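Local coordinates for angiopoietin-related protein 6 (Homo sapiens, PDB 6Y43), which is a secreted angiopoietin-like factor whose fibrinogen-like globe domain binds calcium and probably mediates recognition of partner molecules, at residues A136-L140 with W200-R204; L164-G168 with Y194-Y199; V35-C39 with T49-R53. One frame throughout, in Å; residues are numbered along the deposited sequence.

Contact 1 (A136-L140 with W200-R204); sequences AGDSL and WAEFR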
ATOM      1  N   ALA A 136       0.302 -13.548  -7.516  1.00  9.98           N
ATOM      2  CA  ALA A 136       0.320 -12.358  -8.348  1.00  8.58           C
ATOM      3  C   ALA A 136       1.587 -12.282  -9.187  1.00 10.92           C
ATOM      4  O   ALA A 136       1.566 -11.733 -10.297  1.00 14.22           O
ATOM      5  CB  ALA A 136       0.214 -11.114  -7.464  1.00 10.50           C
ATOM      6  N   GLY A 137       2.695 -12.757  -8.648  1.00  9.09           N
ATOM      7  CA  GLY A 137       3.990 -12.474  -9.249  1.00 10.57           C
ATOM      8  C   GLY A 137       4.698 -11.356  -8.498  1.00 10.57           C
ATOM      9  O   GLY A 137       4.068 -10.511  -7.848  1.00 10.38           O
ATOM     10  N   ASP A 138       6.029 -11.357  -8.564  1.00  8.90           N
ATOM     11  CA  ASP A 138       6.818 -10.480  -7.697  1.00 10.84           C
ATOM     12  C   ASP A 138       7.155  -9.191  -8.442  1.00 11.83           C
ATOM     13  O   ASP A 138       8.268  -8.985  -8.932  1.00 13.58           O
ATOM     14  CB  ASP A 138       8.072 -11.185  -7.199  1.00 10.44           C
ATOM     15  CG  ASP A 138       8.855 -10.351  -6.192  1.00 12.14           C
ATOM     16  OD1 ASP A 138       8.406  -9.227  -5.844  1.00 13.37           O
ATOM     17  OD2 ASP A 138       9.918 -10.836  -5.760  1.00 18.86           O
ATOM     18  N   SER A 139       6.177  -8.283  -8.486  1.00 10.15           N
ATOM     19  CA  SER A 139       6.348  -7.027  -9.193  1.00  8.54           C
ATOM     20  C   SER A 139       6.643  -5.853  -8.256  1.00  8.52           C
ATOM     21  O   SER A 139       6.605  -4.706  -8.698  1.00 10.40           O
ATOM     22  CB  SER A 139       5.127  -6.734 -10.056  1.00 10.44           C
ATOM     23  OG  SER A 139       4.971  -7.724 -11.070  1.00 11.53           O
ATOM     24  N   LEU A 140       6.996  -6.126  -6.998  1.00  9.10           N
ATOM     25  CA  LEU A 140       7.532  -5.102  -6.113  1.00  9.20           C
ATOM     26  C   LEU A 140       9.017  -5.274  -5.795  1.00 10.74           C
ATOM     27  O   LEU A 140       9.640  -4.327  -5.320  1.00 11.18           O
ATOM     28  CB  LEU A 140       6.757  -5.064  -4.789  1.00 10.95           C
ATOM     29  CG  LEU A 140       6.819  -3.791  -3.958  1.00 12.40           C
ATOM     30  CD1 LEU A 140       6.293  -2.533  -4.624  1.00  9.37           C
ATOM     31  CD2 LEU A 140       6.078  -4.056  -2.629  1.00 12.61           C
ATOM     32  N   TRP A 200       0.515  -3.914 -12.159  1.00  7.84           N
ATOM     33  CA  TRP A 200       1.358  -4.935 -11.552  1.00  8.49           C
ATOM     34  C   TRP A 200       1.871  -5.753 -12.732  1.00  8.30           C
ATOM     35  O   TRP A 200       1.088  -6.391 -13.443  1.00  9.58           O
ATOM     36  CB  TRP A 200       0.551  -5.781 -10.570  1.00  9.31           C
ATOM     37  CG  TRP A 200       1.332  -6.643  -9.647  1.00  7.99           C
ATOM     38  CD1 TRP A 200       1.634  -7.958  -9.822  1.00  8.30           C
ATOM     39  CD2 TRP A 200       1.893  -6.267  -8.375  1.00  6.25           C
ATOM     40  NE1 TRP A 200       2.346  -8.428  -8.750  1.00  8.54           N
ATOM     41  CE2 TRP A 200       2.520  -7.420  -7.845  1.00  7.66           C
ATOM     42  CE3 TRP A 200       1.933  -5.078  -7.639  1.00  7.93           C
ATOM     43  CZ2 TRP A 200       3.178  -7.416  -6.617  1.00  8.61           C
ATOM     44  CZ3 TRP A 200       2.589  -5.073  -6.418  1.00  9.83           C
ATOM     45  CH2 TRP A 200       3.208  -6.238  -5.919  1.00  7.77           C
ATOM     46  N   ALA A 201       3.171  -5.663 -13.005  1.00  8.20           N
ATOM     47  CA  ALA A 201       3.691  -6.206 -14.258  1.00 10.32           C
ATOM     48  C   ALA A 201       3.293  -7.661 -14.465  1.00  9.64           C
ATOM     49  O   ALA A 201       2.969  -8.070 -15.582  1.00 10.92           O
ATOM     50  CB  ALA A 201       5.211  -6.092 -14.295  1.00 10.85           C
ATOM     51  N   GLU A 202       3.377  -8.474 -13.421  1.00  8.63           N
ATOM     52  CA  GLU A 202       3.153  -9.900 -13.571  1.00 10.48           C
ATOM     53  C   GLU A 202       1.687 -10.295 -13.388  1.00 10.81           C
ATOM     54  O   GLU A 202       1.374 -11.499 -13.382  1.00 13.23           O
ATOM     55  CB  GLU A 202       4.048 -10.663 -12.585  1.00 12.47           C
ATOM     56  CG  GLU A 202       4.708 -11.874 -13.233  1.00 19.42           C
ATOM     57  CD  GLU A 202       5.542 -12.694 -12.271  1.00 14.16           C
ATOM     58  OE1 GLU A 202       6.479 -12.091 -11.656  1.00 14.21           O
ATOM     59  OE2 GLU A 202       5.241 -13.931 -12.162  1.00 13.19           O
ATOM     60  N   PHE A 203       0.777  -9.315 -13.238  1.00  8.00           N
ATOM     61  CA  PHE A 203      -0.666  -9.591 -13.180  1.00  9.12           C
ATOM     62  C   PHE A 203      -1.381  -8.545 -14.027  1.00 10.30           C
ATOM     63  O   PHE A 203      -1.736  -7.476 -13.511  1.00  9.48           O
ATOM     64  CB  PHE A 203      -1.198  -9.597 -11.760  1.00  8.75           C
ATOM     65  CG  PHE A 203      -2.663  -9.922 -11.661  1.00  8.43           C
ATOM     66  CD1 PHE A 203      -3.141 -11.176 -12.024  1.00  9.23           C
ATOM     67  CD2 PHE A 203      -3.558  -8.991 -11.189  1.00  8.07           C
ATOM     68  CE1 PHE A 203      -4.491 -11.463 -11.917  1.00 11.37           C
ATOM     69  CE2 PHE A 203      -4.900  -9.286 -11.065  1.00  9.84           C
ATOM     70  CZ  PHE A 203      -5.368 -10.514 -11.442  1.00 10.29           C
ATOM     71  N   ARG A 204      -1.555  -8.863 -15.321  1.00  8.14           N
ATOM     72  CA  ARG A 204      -2.218  -8.115 -16.385  1.00  8.67           C
ATOM     73  C   ARG A 204      -1.290  -7.088 -17.047  1.00  7.63           C
ATOM     74  O   ARG A 204      -1.620  -6.580 -18.125  1.00  9.82           O
ATOM     75  CB  ARG A 204      -3.511  -7.423 -15.915  1.00  8.33           C
ATOM     76  CG  ARG A 204      -4.534  -8.391 -15.262  1.00  9.73           C
ATOM     77  CD  ARG A 204      -4.855  -9.637 -16.143  1.00 12.70           C
ATOM     78  NE  ARG A 204      -5.129  -9.244 -17.517  1.00 11.71           N
ATOM     79  CZ  ARG A 204      -6.293  -8.809 -17.972  1.00 13.55           C
ATOM     80  NH1 ARG A 204      -7.342  -8.727 -17.176  1.00 14.42           N
ATOM     81  NH2 ARG A 204      -6.394  -8.445 -19.239  1.00 18.33           N
TER
HETATM   82  O   HOH W   1       7.900  -9.845 -11.727  1.00 36.98           O

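Contact 2 (L164-G168 with Y194-Y199); sequences LYQRG and YQDGVY. With EDO (1,2-ethanediol), chain E; EDO (1,2-ethanediol), chain D.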
ATOM      1  N   LEU A 164       6.421  12.015 -12.812  1.00 10.52           N
ATOM      2  CA  LEU A 164       5.786  12.908 -13.776  1.00 11.41           C
ATOM      3  C   LEU A 164       5.002  12.121 -14.811  1.00 13.50           C
ATOM      4  O   LEU A 164       3.925  12.548 -15.249  1.00 14.57           O
ATOM      5  CB  LEU A 164       6.853  13.758 -14.470  1.00 13.12           C
ATOM      6  CG  LEU A 164       6.421  14.767 -15.536  1.00 18.28           C
ATOM      7  CD1 LEU A 164       5.584  15.861 -14.923  1.00 19.42           C
ATOM      8  CD2 LEU A 164       7.655  15.349 -16.218  1.00 22.29           C
ATOM      9  N   TYR A 165       5.539  10.980 -15.230  1.00 13.56           N
ATOM     10  CA  TYR A 165       4.885  10.198 -16.267  1.00 12.92           C
ATOM     11  C   TYR A 165       3.947   9.145 -15.702  1.00 12.10           C
ATOM     12  O   TYR A 165       2.910   8.874 -16.313  1.00 11.22           O
ATOM     13  CB  TYR A 165       5.922   9.508 -17.154  1.00 13.12           C
ATOM     14  CG  TYR A 165       6.933  10.457 -17.770  1.00 15.61           C
ATOM     15  CD1 TYR A 165       6.551  11.400 -18.706  1.00 21.78           C
ATOM     16  CD2 TYR A 165       8.258  10.403 -17.394  1.00 18.09           C
ATOM     17  CE1 TYR A 165       7.482  12.272 -19.265  1.00 22.71           C
ATOM     18  CE2 TYR A 165       9.199  11.270 -17.945  1.00 22.97           C
ATOM     19  CZ  TYR A 165       8.799  12.200 -18.872  1.00 25.51           C
ATOM     20  OH  TYR A 165       9.738  13.055 -19.409  1.00 31.50           O
ATOM     21  N   GLN A 166       4.291   8.516 -14.574  1.00  8.82           N
ATOM     22  CA  GLN A 166       3.457   7.435 -14.048  1.00 11.13           C
ATOM     23  C   GLN A 166       2.528   7.888 -12.935  1.00 10.56           C
ATOM     24  O   GLN A 166       1.629   7.129 -12.564  1.00  9.06           O
ATOM     25  CB  GLN A 166       4.337   6.290 -13.572  1.00  9.25           C
ATOM     26  CG  GLN A 166       5.131   5.696 -14.715  1.00 16.74           C
ATOM     27  CD  GLN A 166       5.623   4.327 -14.395  1.00 18.01           C
ATOM     28  OE1 GLN A 166       5.160   3.337 -14.948  1.00 25.86           O
ATOM     29  NE2 GLN A 166       6.584   4.258 -13.488  1.00 20.18           N
ATOM     30  N   ARG A 167       2.696   9.119 -12.435  1.00  8.94           N
ATOM     31  CA  ARG A 167       1.707   9.920 -11.709  1.00 10.81           C
ATOM     32  C   ARG A 167       1.486   9.503 -10.263  1.00  9.91           C
ATOM     33  O   ARG A 167       0.571  10.013  -9.637  1.00 12.32           O
ATOM     34  CB  ARG A 167       0.350   9.928 -12.426  1.00 11.31           C
ATOM     35  CG  ARG A 167       0.401  10.147 -13.927  1.00 13.36           C
ATOM     36  CD  ARG A 167       1.051  11.459 -14.311  1.00 16.91           C
ATOM     37  NE  ARG A 167       0.263  12.591 -13.858  1.00 19.55           N
ATOM     38  CZ  ARG A 167       0.539  13.864 -14.121  1.00 23.39           C
ATOM     39  NH1 ARG A 167       1.610  14.189 -14.839  1.00 25.09           N
ATOM     40  NH2 ARG A 167      -0.259  14.819 -13.648  1.00 21.72           N
ATOM     41  N   GLY A 168       2.313   8.626  -9.693  1.00  9.00           N
ATOM     42  CA  GLY A 168       2.195   8.266  -8.299  1.00 10.37           C
ATOM     43  C   GLY A 168       3.325   8.854  -7.478  1.00 11.32           C
ATOM     44  O   GLY A 168       4.279   9.445  -7.972  1.00 10.46           O
ATOM     45  N   TYR A 194       1.524   7.203 -21.709  1.00 17.19           N
ATOM     46  CA  TYR A 194       2.407   6.518 -20.786  1.00 14.20           C
ATOM     47  C   TYR A 194       1.665   5.412 -20.058  1.00 16.70           C
ATOM     48  O   TYR A 194       0.453   5.491 -19.839  1.00 15.75           O
ATOM     49  CB  TYR A 194       2.999   7.490 -19.758  1.00 13.89           C
ATOM     50  CG  TYR A 194       3.760   8.641 -20.385  1.00 16.47           C
ATOM     51  CD1 TYR A 194       4.973   8.415 -21.033  1.00 19.52           C
ATOM     52  CD2 TYR A 194       3.271   9.936 -20.352  1.00 20.09           C
ATOM     53  CE1 TYR A 194       5.672   9.430 -21.614  1.00 20.44           C
ATOM     54  CE2 TYR A 194       3.976  10.974 -20.948  1.00 20.22           C
ATOM     55  CZ  TYR A 194       5.176  10.708 -21.576  1.00 26.87           C
ATOM     56  OH  TYR A 194       5.903  11.711 -22.172  1.00 25.64           O
ATOM     57  N   GLN A 195       2.430   4.390 -19.672  1.00 14.67           N
ATOM     58  CA  GLN A 195       1.949   3.366 -18.757  1.00 13.69           C
ATOM     59  C   GLN A 195       1.837   4.004 -17.384  1.00 12.85           C
ATOM     60  O   GLN A 195       2.801   4.013 -16.620  1.00 15.94           O
ATOM     61  CB  GLN A 195       2.882   2.160 -18.733  1.00 14.83           C
ATOM     62  CG  GLN A 195       3.043   1.526 -20.082  1.00 18.10           C
ATOM     63  CD  GLN A 195       3.731   0.173 -20.030  1.00 20.06           C
ATOM     64  OE1 GLN A 195       4.486  -0.126 -19.107  1.00 22.40           O
ATOM     65  NE2 GLN A 195       3.472  -0.644 -21.021  1.00 24.05           N
ATOM     66  N   ASP A 196       0.675   4.572 -17.072  1.00 10.70           N
ATOM     67  CA  ASP A 196       0.505   5.354 -15.865  1.00 10.52           C
ATOM     68  C   ASP A 196      -0.601   4.801 -14.989  1.00 10.15           C
ATOM     69  O   ASP A 196      -0.914   5.402 -13.959  1.00 10.79           O
ATOM     70  CB  ASP A 196       0.231   6.817 -16.204  1.00 11.44           C
ATOM     71  CG  ASP A 196      -1.065   7.021 -16.984  1.00 13.50           C
ATOM     72  OD1 ASP A 196      -1.924   6.117 -16.995  1.00 12.56           O
ATOM     73  OD2 ASP A 196      -1.214   8.105 -17.584  1.00 15.93           O
ATOM     74  N   GLY A 197      -1.115   3.620 -15.313  1.00 10.02           N
ATOM     75  CA  GLY A 197      -2.230   3.056 -14.587  1.00  8.07           C
ATOM     76  C   GLY A 197      -1.817   2.344 -13.311  1.00  8.58           C
ATOM     77  O   GLY A 197      -0.644   2.198 -12.986  1.00  8.23           O
ATOM     78  N   VAL A 198      -2.823   1.853 -12.605  1.00  6.74           N
ATOM     79  CA  VAL A 198      -2.624   1.083 -11.386  1.00  7.39           C
ATOM     80  C   VAL A 198      -2.247  -0.333 -11.794  1.00  7.63           C
ATOM     81  O   VAL A 198      -3.123  -1.186 -11.993  1.00  8.23           O
ATOM     82  CB  VAL A 198      -3.891   1.085 -10.514  1.00  7.11           C
ATOM     83  CG1 VAL A 198      -3.685   0.208  -9.317  1.00  7.49           C
ATOM     84  CG2 VAL A 198      -4.303   2.504 -10.111  1.00 10.25           C
ATOM     85  N   TYR A 199      -0.944  -0.591 -11.956  1.00  7.55           N
ATOM     86  CA  TYR A 199      -0.513  -1.824 -12.597  1.00  8.79           C
ATOM     87  C   TYR A 199       0.466  -2.642 -11.775  1.00  7.90           C
ATOM     88  O   TYR A 199       1.106  -2.184 -10.832  1.00  7.69           O
ATOM     89  CB  TYR A 199       0.075  -1.541 -13.991  1.00  8.75           C
ATOM     90  CG  TYR A 199       1.480  -0.936 -14.117  1.00  8.88           C
ATOM     91  CD1 TYR A 199       2.627  -1.699 -13.877  1.00  9.10           C
ATOM     92  CD2 TYR A 199       1.651   0.356 -14.577  1.00  9.80           C
ATOM     93  CE1 TYR A 199       3.924  -1.155 -14.060  1.00  8.92           C
ATOM     94  CE2 TYR A 199       2.931   0.906 -14.762  1.00  9.49           C
ATOM     95  CZ  TYR A 199       4.057   0.145 -14.501  1.00  9.71           C
ATOM     96  OH  TYR A 199       5.323   0.671 -14.716  1.00 14.56           O
TER
HETATM   97  C1  EDO E 504       6.880  -3.929 -16.804  1.00 26.92           C
HETATM   98  O1  EDO E 504       8.192  -3.392 -16.981  1.00 33.22           O
HETATM   99  C2  EDO E 504       5.894  -2.792 -17.013  1.00 26.55           C
HETATM  100  O2  EDO E 504       5.916  -2.406 -18.394  1.00 30.74           O
HETATM  101  C1  EDO D 503       3.024  12.589  -7.297  1.00 10.28           C
HETATM  102  O1  EDO D 503       4.393  12.241  -7.532  1.00 15.58           O
HETATM  103  C2  EDO D 503       2.862  14.106  -7.441  1.00 18.27           C
HETATM  104  O2  EDO D 503       3.678  14.746  -6.445  1.00 16.28           O
HETATM  105  O   HOH W   2       0.668  10.051 -17.692  1.00 15.49           O

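Contact 3 (V35-C39 with T49-R53); sequences VSVWC and TVIQR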
ATOM      1  N   VAL A  35      -5.204   6.868  14.945  1.00 12.41           N
ATOM      2  CA  VAL A  35      -5.549   7.040  13.542  1.00 12.28           C
ATOM      3  C   VAL A  35      -6.558   5.964  13.175  1.00 12.47           C
ATOM      4  O   VAL A  35      -6.438   4.819  13.621  1.00 14.25           O
ATOM      5  CB  VAL A  35      -4.293   6.924  12.644  1.00 15.76           C
ATOM      6  CG1 VAL A  35      -4.640   7.085  11.191  1.00 20.59           C
ATOM      7  CG2 VAL A  35      -3.254   7.936  13.069  1.00 20.45           C
ATOM      8  N   SER A  36      -7.541   6.318  12.358  1.00 13.69           N
ATOM      9  CA  SER A  36      -8.502   5.340  11.847  1.00 13.70           C
ATOM     10  C   SER A  36      -7.963   4.668  10.589  1.00 11.86           C
ATOM     11  O   SER A  36      -7.488   5.339   9.669  1.00 13.30           O
ATOM     12  CB  SER A  36      -9.857   5.981  11.549  1.00 12.78           C
ATOM     13  OG  SER A  36     -10.544   6.322  12.749  1.00 16.65           O
ATOM     14  N   VAL A  37      -8.082   3.341  10.535  1.00 10.04           N
ATOM     15  CA  VAL A  37      -7.619   2.552   9.404  1.00  9.28           C
ATOM     16  C   VAL A  37      -8.697   1.535   9.090  1.00  9.70           C
ATOM     17  O   VAL A  37      -9.515   1.198   9.945  1.00  9.60           O
ATOM     18  CB  VAL A  37      -6.294   1.813   9.691  1.00 12.53           C
ATOM     19  CG1 VAL A  37      -5.318   2.742  10.313  1.00 15.50           C
ATOM     20  CG2 VAL A  37      -6.574   0.603  10.591  1.00 11.43           C
ATOM     21  N   TRP A  38      -8.682   1.019   7.859  1.00  7.85           N
ATOM     22  CA  TRP A  38      -9.472  -0.161   7.524  1.00  8.45           C
ATOM     23  C   TRP A  38      -8.689  -1.422   7.883  1.00  9.42           C
ATOM     24  O   TRP A  38      -7.509  -1.549   7.523  1.00  8.72           O
ATOM     25  CB  TRP A  38      -9.831  -0.180   6.037  1.00  9.00           C
ATOM     26  CG  TRP A  38     -10.843  -1.225   5.681  1.00  8.49           C
ATOM     27  CD1 TRP A  38     -10.607  -2.554   5.396  1.00  9.60           C
ATOM     28  CD2 TRP A  38     -12.259  -1.045   5.588  1.00  9.25           C
ATOM     29  NE1 TRP A  38     -11.791  -3.191   5.122  1.00 11.66           N
ATOM     30  CE2 TRP A  38     -12.818  -2.291   5.215  1.00 13.15           C
ATOM     31  CE3 TRP A  38     -13.104   0.056   5.752  1.00  9.54           C
ATOM     32  CZ2 TRP A  38     -14.195  -2.476   5.045  1.00 11.23           C
ATOM     33  CZ3 TRP A  38     -14.477  -0.131   5.566  1.00 11.54           C
ATOM     34  CH2 TRP A  38     -14.997  -1.381   5.218  1.00  9.96           C
ATOM     35  N   CYS A  39      -9.343  -2.344   8.589  1.00  8.73           N
ATOM     36  CA  CYS A  39      -8.802  -3.660   8.913  1.00  8.87           C
ATOM     37  C   CYS A  39      -9.524  -4.702   8.076  1.00 11.65           C
ATOM     38  O   CYS A  39     -10.760  -4.766   8.104  1.00 10.10           O
ATOM     39  CB  CYS A  39      -9.014  -4.034  10.386  1.00 10.94           C
ATOM     40  SG  CYS A  39      -8.214  -3.072  11.646  1.00 11.17           S
ATOM     41  N   THR A  49      -3.791  -4.568   8.468  1.00  9.73           N
ATOM     42  CA  THR A  49      -3.974  -3.121   8.425  1.00 10.22           C
ATOM     43  C   THR A  49      -3.805  -2.640   6.990  1.00  8.28           C
ATOM     44  O   THR A  49      -2.730  -2.799   6.408  1.00  9.08           O
ATOM     45  CB  THR A  49      -2.959  -2.423   9.329  1.00 10.04           C
ATOM     46  OG1 THR A  49      -3.095  -2.924  10.659  1.00 11.31           O
ATOM     47  CG2 THR A  49      -3.127  -0.900   9.293  1.00  8.95           C
ATOM     48  N   VAL A  50      -4.861  -2.056   6.421  1.00  9.57           N
ATOM     49  CA  VAL A  50      -4.733  -1.486   5.085  1.00  7.75           C
ATOM     50  C   VAL A  50      -3.921  -0.200   5.174  1.00  7.94           C
ATOM     51  O   VAL A  50      -4.263   0.709   5.938  1.00  9.05           O
ATOM     52  CB  VAL A  50      -6.119  -1.231   4.477  1.00  9.18           C
ATOM     53  CG1 VAL A  50      -5.997  -0.480   3.152  1.00 10.16           C
ATOM     54  CG2 VAL A  50      -6.857  -2.547   4.291  1.00 10.51           C
ATOM     55  N   ILE A  51      -2.871  -0.100   4.348  1.00  7.99           N
ATOM     56  CA  ILE A  51      -2.080   1.129   4.249  1.00  6.69           C
ATOM     57  C   ILE A  51      -2.257   1.856   2.927  1.00  7.20           C
ATOM     58  O   ILE A  51      -1.825   3.016   2.819  1.00  9.09           O
ATOM     59  CB  ILE A  51      -0.581   0.882   4.507  1.00  7.83           C
ATOM     60  CG1 ILE A  51       0.061   0.039   3.400  1.00  7.39           C
ATOM     61  CG2 ILE A  51      -0.394   0.194   5.843  1.00  9.75           C
ATOM     62  CD1 ILE A  51       1.563   0.037   3.444  1.00 10.43           C
ATOM     63  N   GLN A  52      -2.932   1.249   1.957  1.00  6.25           N
ATOM     64  CA  GLN A  52      -3.161   1.837   0.651  1.00  9.37           C
ATOM     65  C   GLN A  52      -4.324   1.094   0.039  1.00  9.17           C
ATOM     66  O   GLN A  52      -4.406  -0.130   0.186  1.00  8.66           O
ATOM     67  CB  GLN A  52      -1.931   1.693  -0.251  1.00 10.29           C
ATOM     68  CG  GLN A  52      -2.065   2.444  -1.541  1.00  8.57           C
ATOM     69  CD  GLN A  52      -2.449   1.574  -2.720  1.00 13.81           C
ATOM     70  OE1 GLN A  52      -2.835   0.414  -2.561  1.00 41.61           O
ATOM     71  NE2 GLN A  52      -2.344   2.143  -3.925  1.00 19.11           N
ATOM     72  N   ARG A  53      -5.230   1.818  -0.618  1.00  9.62           N
ATOM     73  CA  ARG A  53      -6.315   1.146  -1.327  1.00  9.28           C
ATOM     74  C   ARG A  53      -6.788   1.998  -2.487  1.00  7.23           C
ATOM     75  O   ARG A  53      -6.989   3.213  -2.335  1.00  8.58           O
ATOM     76  CB  ARG A  53      -7.506   0.845  -0.412  1.00  8.01           C
ATOM     77  CG  ARG A  53      -8.596   0.074  -1.117  1.00  8.29           C
ATOM     78  CD  ARG A  53      -9.565  -0.549  -0.096  1.00 10.07           C
ATOM     79  NE  ARG A  53     -10.039   0.465   0.826  1.00 12.04           N
ATOM     80  CZ  ARG A  53     -10.520   0.231   2.042  1.00 12.13           C
ATOM     81  NH1 ARG A  53     -10.606  -0.998   2.512  1.00 12.67           N
ATOM     82  NH2 ARG A  53     -10.900   1.246   2.783  1.00 10.88           N
TER

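Contact 1 (A136-L140 with W200-R204)
Two loops of the fibrinogen-like domain meet around the Trp200 indole. With chi1 t and chi2 near -96°, the ring reaches against 136-140. Trp200 NE1 donates to Gly137 O at 2.8 Å. Ser139 CB sits over one face, 3.5 Å from Trp200 CE2, a CH-pi contact. Leu140 CB lies 3.9 Å from Trp200 CH2, and Ala136 CB is 3.7 Å from Trp200 NE1. Val99 and Ala111 of the sheet also touch this ring.

The m rotamer of Ser139 turns OG to the type I turn 200-203, where Glu202 N donates to Ser139 OG at 2.9 Å. Gly137 has a positive phi, and a CB there would clash with Glu202 CB. The Glu202 side chain, with chi1 between wells, curls back so that Asp138 N makes a weak bond to Glu202 OE1 at 3.2 Å. A water donates to Glu202 OE1 and, weakly, to Asp138 O. The Asp138 carboxylate instead bonds Ser141 and Tyr113. The buried indole thus both packs and satisfies its one N-H, while Ser139 OG takes up an N-H of the turn.

Contact 2 (L164-G168 with Y194-Y199)
The backbones come unusually close here: Gln166 CA and Asp196 CA are 4.0 Å apart. They lie in the calcium-binding part of the fibrinogen C-terminal fold. Helix 162-166 ends here, and Arg167 leaves it with positive phi. The helix starts at Cys162, which is disulfide-bonded to Cys175. The Tyr165 side chain is about 8 Å from the calcium ion.

Gln166 O faces Asp196 O at 3.4 Å, two acceptors that cannot bond each other. Asn179 ND2 donates to Gln166 O and also to Gly197 O, so one amide ties both segments together. The Asp196 carboxylate has its own partners, His185 and Ser192.

Aromatic packing covers the outer side. The Tyr165 and Tyr194 rings meet obliquely, with centroids 4.6 Å apart and planes at 50°. Tyr165 CD1 is 3.3 Å from Tyr194 CZ, and Tyr165 CB lies over the Tyr194 face. Tyr199 OH bonds Ala176 O and lies next to the Gln166 side chain. Arg167 folds back through three m rotamers, and Arg167 NH1 donates to Leu164 O at 2.9 Å. Between the segments, a water donates to Tyr165 O at 2.9 Å and to Asp196 OD2 at 2.7 Å.

Contact 3 (V35-C39 with T49-R53)
The segments 35-39 and 49-53 cross steeply, with 109° between their directions and 5.0 Å between their axes at closest approach. Within these residues the pairing is confined to the Cys39-Thr49 end. Cys39 and Thr49 form an antiparallel non-hydrogen-bonded pair, CA to CA 4.9 Å. Next to it, Val50 N donates to Trp38 O at 2.9 Å. Beyond this the strands splay apart. A classic beta bulge at Ile51 and Gln52, opposite Met215, lies in the diverging part of 49-53.

These are neighbouring strands of a beta hairpin in the N-terminal half of the fibrinogen-like domain. Cys39 also links the hairpin to helix 12-17 through its disulfide with Cys12.

The long Arg53 side chain bridges the gap. Its guanidinium makes a cation-pi contact over the Trp38 face, with Arg53 NH1 3.2 Å from Trp38 CG. Arg53 NH2 also bonds Gly77 O. Trp38 CD1 packs on Val50 CG2 at 3.9 Å, and Val37 CG2 meets Thr49 CG2 at 4.0 Å.

How the contacts relate
Along the chain contact 3 comes first and closes before the others open. Contact 1 then spans 136-204, and contact 2 falls within that span. Contacts 1 and 2 have centres about 15 Å apart. They adjoin in sequence at Tyr199 and Trp200, so one run of chain, 194-204, serves both. Contact 3 lies across the chain's centre, with its centre about 22 Å from that of contact 1 and 23 Å from that of contact 2. It belongs to the antiparallel sheet, whereas the other two lie in the loop-rich region between strands 127-133 and 212-219, which also carries the calcium site. Strand 212-219 then returns to pair with 48-54, joining both regions into one globular domain.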